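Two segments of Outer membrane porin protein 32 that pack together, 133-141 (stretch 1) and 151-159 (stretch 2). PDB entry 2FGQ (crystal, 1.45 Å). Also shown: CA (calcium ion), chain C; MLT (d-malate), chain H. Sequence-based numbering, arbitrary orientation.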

# COMPACT_ATOMS: atom_id res chain seq x y z
N ARG A 133 12.27 -14.74 -6.21
CA ARG A 133 12.75 -13.71 -5.33
C ARG A 133 13.05 -14.28 -3.94
O ARG A 133 12.61 -15.39 -3.62
N ALA A 134 13.73 -13.51 -3.11
CA ALA A 134 13.94 -13.86 -1.71
C ALA A 134 13.86 -12.64 -0.81
O ALA A 134 14.41 -11.59 -1.15
N ASN A 135 13.25 -12.83 0.35
CA ASN A 135 13.42 -11.91 1.48
C ASN A 135 14.83 -12.04 2.05
O ASN A 135 15.48 -13.07 1.91
N ASN A 136 15.26 -10.98 2.70
CA ASN A 136 16.48 -11.02 3.54
C ASN A 136 17.70 -11.37 2.72
O ASN A 136 18.63 -12.02 3.22
N LEU A 137 17.74 -10.85 1.50
CA LEU A 137 18.76 -11.18 0.50
C LEU A 137 19.94 -10.18 0.46
O LEU A 137 19.76 -8.95 0.51
N ILE A 138 21.14 -10.73 0.35
CA ILE A 138 22.34 -9.97 0.02
C ILE A 138 22.88 -10.55 -1.26
O ILE A 138 23.07 -11.77 -1.33
N SER A 139 23.11 -9.69 -2.25
CA SER A 139 23.67 -10.17 -3.50
C SER A 139 24.88 -9.36 -3.91
O SER A 139 25.04 -8.19 -3.52
N TYR A 140 25.75 -10.03 -4.65
CA TYR A 140 26.95 -9.42 -5.21
C TYR A 140 27.00 -9.78 -6.69
O TYR A 140 26.93 -10.95 -7.05
N TYR A 141 27.14 -8.76 -7.52
CA TYR A 141 27.28 -8.88 -8.97
C TYR A 141 28.62 -8.31 -9.39
O TYR A 141 28.98 -7.17 -9.07
N GLY A 151 27.25 -13.67 -10.53
CA GLY A 151 26.40 -13.13 -9.48
C GLY A 151 26.19 -14.17 -8.39
O GLY A 151 26.19 -15.38 -8.67
N PHE A 152 26.08 -13.70 -7.14
CA PHE A 152 26.02 -14.55 -5.98
C PHE A 152 25.06 -13.95 -4.96
O PHE A 152 25.02 -12.75 -4.79
N GLY A 153 24.29 -14.81 -4.31
CA GLY A 153 23.34 -14.34 -3.31
C GLY A 153 23.23 -15.28 -2.14
O GLY A 153 23.40 -16.49 -2.27
N TYR A 154 22.93 -14.69 -0.99
CA TYR A 154 22.64 -15.39 0.25
C TYR A 154 21.42 -14.70 0.86
O TYR A 154 21.43 -13.52 1.02
N ALA A 155 20.41 -15.47 1.19
CA ALA A 155 19.25 -14.94 1.92
C ALA A 155 19.16 -15.67 3.22
O ALA A 155 19.14 -16.89 3.27
N PHE A 156 19.04 -14.90 4.29
CA PHE A 156 18.91 -15.43 5.62
C PHE A 156 17.52 -16.02 5.90
O PHE A 156 16.49 -15.43 5.59
N ASP A 157 17.50 -17.17 6.54
CA ASP A 157 16.27 -17.79 6.98
C ASP A 157 15.68 -17.18 8.23
O ASP A 157 14.46 -17.20 8.39
N GLU A 158 16.54 -16.67 9.09
CA GLU A 158 16.10 -16.02 10.33
C GLU A 158 15.30 -16.97 11.23
O GLU A 158 14.40 -16.57 11.98
N LYS A 159 15.63 -18.25 11.11
CA LYS A 159 15.03 -19.32 11.92
C LYS A 159 13.53 -19.47 11.68
O LYS A 159 12.81 -19.99 12.54

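Neighbouring antiparallel strands are held together by their backbones, but the character of the contact is set by side chains, and side chains beyond the end of the ladder can add to it. The two stretches of this porin illustrate the point. Strands 137-141 and 151-155 run antiparallel at 167°, and the largest share of covered surface belongs to Asn-136, just before strand 137-141, followed by Phe-152 and Phe-156 on the second stretch.

Asn-136 adopts a backbone conformation with positive phi (61/38), and its CA-to-CB bond points toward the other stretch. Its main chain still serves the ladder: Phe-156 N donates to Asn-136 O at 3.1 Å. The side chain, with chi1 in m, works at both ends of its amide. Asn-136 ND2 makes a weak hydrogen bond to Phe-156 O at 3.3 Å, reinforced by a water that accepts from Asn-136 ND2 at 3.0 Å and donates to Phe-156 O at 2.8 Å. On the oxygen side, Asn-136 OD1 binds calcium at 2.3 Å. Glu-158, m at chi1 and t at chi2, brings both carboxylate oxygens to the same ion, with OE1 and OE2 each 2.5 Å from the calcium. Asn-136 OD1 therefore lies only 3.1 Å from Glu-158 OE2 without a hydrogen bond: two oxygens that would otherwise repel share a cation. A water at 2.5 Å from the calcium and atoms from elsewhere in the structure complete the site, which thus ties the two stretches together beyond the end of the paired strands.

Phe-156 leaves its backbone sideways, in the m rotamer, and presents the edge of its ring to stretch 1. There its CE1 meets CD1 of Ile-138 at 3.7 Å; Ile-138, m at chi1 and t at chi2, extends its longer branch to make this contact. Hydrophobic packing thus adjoins the polar cluster around Asn-136.

Further along, Phe-152 (m) and Tyr-140 (t) lie on the same sheet face as Ile-138 and Tyr-154. Phe-152 and Tyr-140 are a hydrogen-bonded pair, with Tyr-140 N donating to Phe-152 O at 2.8 Å, and their rings approach obliquely, CD2 of Tyr-140 to CD2 of Phe-152 at 4.0 Å. Tyr-154 (t) contributes less, because the end of its side chain leads away from stretch 1.

The other face carries Leu-137, Ser-139 and Tyr-141 opposite Ala-155, Gly-153 and Gly-151. Ala-155 has the most covered surface on this face (50 Å²): its CB lies 3.8 Å from Ala-134 CB and 4.1 Å from CD1 of Leu-137, whose t, p conformation brings the end of the side chain nearer to stretch 2. Further along this face, two glycines leave room for the side chains opposite. Tyr-141, in m, carries CD2 to 3.9 Å from Gly-151 CA, where an ideal CB on the glycine would stand 2.9 Å from that same CD2, a clash. At Gly-153, a CB would be tight against Leu-137 CD1, at 3.3 Å. The missing side chains are thus part of the fit. At the start of stretch 1, Arg-133 (m) makes no contact with stretch 2 but donates from NH1 to malate O3 at 3.1 Å and from NH2 to malate O2 at 3.2 Å.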

# COMPACT_ATOMS: atom_id res chain seq x y z
CB ARG A 133 11.73 -12.60 -5.21
CG ARG A 133 11.58 -11.78 -6.45
CD ARG A 133 10.53 -10.66 -6.35
NE ARG A 133 10.60 -9.79 -7.52
CZ ARG A 133 10.10 -10.08 -8.71
NH1 ARG A 133 9.38 -11.19 -8.88
NH2 ARG A 133 10.32 -9.26 -9.72
CB ALA A 134 15.33 -14.49 -1.52
CB ASN A 135 12.43 -12.24 2.60
CG ASN A 135 10.94 -12.10 2.19
OD1 ASN A 135 10.05 -12.82 2.70
ND2 ASN A 135 10.69 -11.20 1.35
CB ASN A 136 16.32 -12.07 4.63
CG ASN A 136 15.00 -11.89 5.42
OD1 ASN A 136 14.65 -10.76 5.79
ND2 ASN A 136 14.25 -12.98 5.63
CB LEU A 137 18.06 -11.24 -0.86
CG LEU A 137 18.97 -11.55 -2.06
CD1 LEU A 137 19.50 -12.99 -2.03
CD2 LEU A 137 18.16 -11.32 -3.32
CB ILE A 138 23.42 -10.12 1.10
CG1 ILE A 138 22.91 -9.55 2.41
CG2 ILE A 138 24.66 -9.36 0.66
CD1 ILE A 138 23.91 -9.61 3.60
CB SER A 139 22.70 -10.11 -4.64
OG SER A 139 21.56 -10.88 -4.40
CB TYR A 140 28.21 -9.91 -4.48
CG TYR A 140 29.47 -9.50 -5.21
CD1 TYR A 140 29.71 -8.16 -5.52
CD2 TYR A 140 30.40 -10.44 -5.64
CE1 TYR A 140 30.80 -7.77 -6.25
CE2 TYR A 140 31.50 -10.05 -6.38
CZ TYR A 140 31.70 -8.72 -6.66
OH TYR A 140 32.83 -8.37 -7.38
CB TYR A 141 26.14 -8.16 -9.71
CG TYR A 141 24.83 -8.79 -9.45
CD1 TYR A 141 23.99 -8.33 -8.43
CD2 TYR A 141 24.40 -9.85 -10.24
CE1 TYR A 141 22.77 -8.95 -8.18
CE2 TYR A 141 23.15 -10.45 -10.04
CZ TYR A 141 22.35 -9.99 -8.99
OH TYR A 141 21.12 -10.59 -8.77
CB PHE A 152 27.38 -14.66 -5.32
CG PHE A 152 28.48 -15.01 -6.25
CD1 PHE A 152 28.78 -16.33 -6.51
CD2 PHE A 152 29.22 -14.01 -6.88
CE1 PHE A 152 29.80 -16.65 -7.41
CE2 PHE A 152 30.23 -14.31 -7.75
CZ PHE A 152 30.51 -15.64 -8.02
CB TYR A 154 23.81 -15.32 1.26
CG TYR A 154 23.53 -16.18 2.45
CD1 TYR A 154 23.85 -17.54 2.44
CD2 TYR A 154 22.87 -15.67 3.57
CE1 TYR A 154 23.56 -18.36 3.53
CE2 TYR A 154 22.57 -16.49 4.66
CZ TYR A 154 22.92 -17.83 4.63
OH TYR A 154 22.62 -18.66 5.70
CB ALA A 155 17.93 -15.06 1.16
CB PHE A 156 19.14 -14.31 6.64
CG PHE A 156 20.51 -13.68 6.58
CD1 PHE A 156 20.74 -12.58 5.79
CD2 PHE A 156 21.54 -14.16 7.35
CE1 PHE A 156 21.99 -11.99 5.75
CE2 PHE A 156 22.82 -13.58 7.31
CZ PHE A 156 23.05 -12.51 6.50
CB ASP A 157 16.47 -19.29 7.22
CG ASP A 157 17.64 -19.57 8.09
OD1 ASP A 157 17.50 -19.73 9.34
OD2 ASP A 157 18.79 -19.60 7.61
CB GLU A 158 15.31 -14.73 10.04
CG GLU A 158 16.16 -13.81 9.20
CD GLU A 158 15.52 -12.52 8.76
OE1 GLU A 158 14.29 -12.33 8.89
OE2 GLU A 158 16.31 -11.69 8.21
CB LYS A 159 15.37 -19.12 13.42
CG LYS A 159 15.48 -20.41 14.23
CD LYS A 159 15.67 -20.13 15.79
CE LYS A 159 14.34 -20.18 16.63
NZ LYS A 159 14.47 -20.24 18.21
CA CA C . 14.50 -9.99 7.99
C1 MLT H . 9.44 -10.20 -12.98
O1 MLT H . 8.45 -9.84 -13.80
O2 MLT H . 10.53 -9.51 -12.88
C2 MLT H . 9.41 -11.45 -12.17
O3 MLT H . 8.12 -11.69 -11.67
C3 MLT H . 9.99 -12.58 -13.01
C4 MLT H . 11.26 -12.04 -13.63
O4 MLT H . 11.40 -10.81 -14.05
O5 MLT H . 12.29 -12.78 -13.77
O HOH W 1 13.98 -15.69 4.49
O HOH W 2 12.09 -10.49 7.91